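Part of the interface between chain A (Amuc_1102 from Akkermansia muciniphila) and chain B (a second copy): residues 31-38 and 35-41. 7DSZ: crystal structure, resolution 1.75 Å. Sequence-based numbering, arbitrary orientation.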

# COMPACT_ATOMS: atom_id res chain seq x y z
N ARG A 31 -3.16 -21.13 5.15
CA ARG A 31 -2.16 -20.73 6.12
C ARG A 31 -2.70 -19.71 7.12
O ARG A 31 -3.48 -18.82 6.75
CB ARG A 31 -0.91 -20.15 5.41
CG ARG A 31 -0.20 -21.12 4.46
CD ARG A 31 1.00 -20.47 3.85
NE ARG A 31 1.79 -19.87 4.90
CZ ARG A 31 2.47 -18.74 4.78
NH1 ARG A 31 2.46 -18.06 3.64
NH2 ARG A 31 3.14 -18.28 5.82
N GLN A 32 -2.28 -19.84 8.37
CA GLN A 32 -2.59 -18.83 9.37
C GLN A 32 -1.86 -17.54 9.02
O GLN A 32 -0.73 -17.56 8.53
CB GLN A 32 -2.14 -19.27 10.76
CG GLN A 32 -2.59 -20.65 11.19
CD GLN A 32 -2.58 -20.81 12.71
OE1 GLN A 32 -3.62 -20.68 13.36
NE2 GLN A 32 -1.41 -21.08 13.27
N SER A 33 -2.50 -16.41 9.28
CA SER A 33 -1.76 -15.17 9.26
C SER A 33 -0.70 -15.20 10.36
O SER A 33 -0.87 -15.89 11.37
CB SER A 33 -2.69 -13.98 9.45
OG SER A 33 -3.64 -14.24 10.46
N PRO A 34 0.41 -14.49 10.19
CA PRO A 34 1.40 -14.42 11.27
C PRO A 34 0.77 -13.79 12.50
O PRO A 34 -0.00 -12.84 12.41
CB PRO A 34 2.51 -13.55 10.69
CG PRO A 34 2.31 -13.62 9.19
CD PRO A 34 0.84 -13.73 9.00
N ASN A 35 1.06 -14.36 13.66
CA ASN A 35 0.65 -13.75 14.91
C ASN A 35 1.84 -12.94 15.39
O ASN A 35 2.77 -13.45 16.01
CB ASN A 35 0.22 -14.81 15.93
CG ASN A 35 -0.89 -14.34 16.80
OD1 ASN A 35 -0.80 -14.39 18.03
ND2 ASN A 35 -1.96 -13.85 16.19
N VAL A 36 1.84 -11.66 15.05
CA VAL A 36 3.01 -10.83 15.27
C VAL A 36 3.10 -10.49 16.75
O VAL A 36 2.09 -10.15 17.39
CB VAL A 36 2.95 -9.57 14.39
CG1 VAL A 36 4.01 -8.57 14.78
CG2 VAL A 36 3.11 -9.98 12.92
N LEU A 37 4.29 -10.65 17.32
CA LEU A 37 4.51 -10.33 18.72
C LEU A 37 4.72 -8.84 18.87
O LEU A 37 5.40 -8.21 18.04
CB LEU A 37 5.72 -11.08 19.26
CG LEU A 37 5.65 -12.61 19.28
CD1 LEU A 37 6.94 -13.20 19.85
CD2 LEU A 37 4.45 -13.05 20.09
N THR A 38 4.15 -8.27 19.91
CA THR A 38 4.34 -6.86 20.21
C THR A 38 4.89 -6.71 21.62
O THR A 38 4.93 -7.65 22.41
CB THR A 38 3.03 -6.09 20.07
OG1 THR A 38 2.05 -6.68 20.94
CG2 THR A 38 2.52 -6.13 18.63
N ASN B 35 13.60 -8.70 11.06
CA ASN B 35 12.97 -10.00 11.27
C ASN B 35 11.92 -9.78 12.35
O ASN B 35 12.24 -9.71 13.53
CB ASN B 35 13.99 -11.05 11.67
CG ASN B 35 14.53 -11.83 10.49
OD1 ASN B 35 13.84 -12.00 9.48
ND2 ASN B 35 15.77 -12.30 10.60
N VAL B 36 10.67 -9.63 11.92
CA VAL B 36 9.57 -9.46 12.87
C VAL B 36 9.28 -10.79 13.55
O VAL B 36 9.12 -11.82 12.88
CB VAL B 36 8.33 -8.92 12.15
CG1 VAL B 36 7.13 -8.96 13.07
CG2 VAL B 36 8.59 -7.50 11.64
N LEU B 37 9.19 -10.78 14.88
CA LEU B 37 8.94 -12.01 15.63
C LEU B 37 7.46 -12.35 15.66
O LEU B 37 6.61 -11.46 15.79
CB LEU B 37 9.46 -11.87 17.06
CG LEU B 37 10.94 -11.50 17.14
CD1 LEU B 37 11.39 -11.49 18.59
CD2 LEU B 37 11.75 -12.47 16.31
N THR B 38 7.15 -13.65 15.58
CA THR B 38 5.77 -14.13 15.63
C THR B 38 5.61 -15.18 16.71
O THR B 38 6.59 -15.79 17.16
CB THR B 38 5.31 -14.71 14.28
OG1 THR B 38 6.22 -15.73 13.86
CG2 THR B 38 5.23 -13.62 13.21
N GLN B 39 4.36 -15.40 17.12
CA GLN B 39 4.06 -16.34 18.20
C GLN B 39 4.45 -17.76 17.82
O GLN B 39 5.09 -18.48 18.60
CB GLN B 39 2.58 -16.27 18.56
CG GLN B 39 2.21 -16.91 19.90
CD GLN B 39 1.21 -16.09 20.70
OE1 GLN B 39 1.41 -14.89 20.94
NE2 GLN B 39 0.12 -16.73 21.13
N ASP B 40 4.08 -18.19 16.61
CA ASP B 40 4.43 -19.52 16.10
C ASP B 40 5.85 -19.51 15.52
O ASP B 40 6.07 -19.78 14.34
CB ASP B 40 3.42 -19.98 15.06
CG ASP B 40 2.09 -20.40 15.67
OD1 ASP B 40 1.46 -19.58 16.38
OD2 ASP B 40 1.66 -21.55 15.43
N ASP B 41 6.81 -19.19 16.38
CA ASP B 41 8.22 -19.15 15.99
C ASP B 41 8.43 -18.25 14.77
O ASP B 41 8.69 -18.75 13.67
CB ASP B 41 8.74 -20.56 15.70
CG ASP B 41 10.25 -20.63 15.58
OD1 ASP B 41 10.89 -19.64 15.15
OD2 ASP B 41 10.82 -21.69 15.91
O HOH W 1 1.97 -16.70 14.36

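Two backbone hydrogen bonds hold the stretches together. The amide N of Gln B39 donates to the carbonyl O of Asn A35 at 2.8 Å, with an angle of 155° at the hydrogen, and the amide N of Leu A37 donates to the carbonyl O of Leu B37 at 2.9 Å, nearly straight at 173°. Each chain thus gives one donor and one acceptor, and the two bonds flank the pair Val A36 and Thr B38, whose CA atoms lie 4.3 Å apart. This is a single beta bridge between segments that are otherwise loop at this point; the touching parts run 123° apart end to end, and the ladder does not continue. Because main-chain atoms make both bonds, the pairing does not draw on side-chain polar groups. The carbonyl of Asn A35 has a second, softer partner: its O lies 3.1 Å from CA of Thr B38, a CA-H...O contact with an angle of 123° at the hydrogen, so the oxygen meets two consecutive residues of chain B.

A water extends the polar network beyond the bridge. It accepts from N of Asn A35 at 2.6 Å and, weakly, from N of Asp B40 at 3.4 Å, linking two amides that do not meet directly. Within chain B, a weak bond from N of Asp B41 to O of Gln B39, 2.9 Å long, accompanies a bend in the backbone just past the bridge.

Apolar side chains pack beside the bridged backbone. Val A36 and Val B36 meet through their CG1 atoms, 3.6 Å apart, although the CA-to-CB bond of Val A36 points away from chain B. Leu A37 points toward chain B and has the largest covered area of any residue here, 81 Å². Its CD1 lies 4.0 Å from CB of Leu B37, its CG 3.6 Å from the carbonyl C of Thr B38, and its CD2 3.7 Å from OE1 of Gln B39, so the isobutyl group rests against backbone as well as side chains. The methyl CG2 of Thr B38 packs 3.7 Å from CB of Pro A34 and 4.2 Å from CG2 of Val A36, giving the threonine an apolar role in this contact.

Farther along the stretches, NE2 of Gln A32 comes within 3.8 Å of OD2 of Asp B40, a loose polar approach to a poorly ordered residue. Altogether the two stretches bury 426 Å², counting both sides.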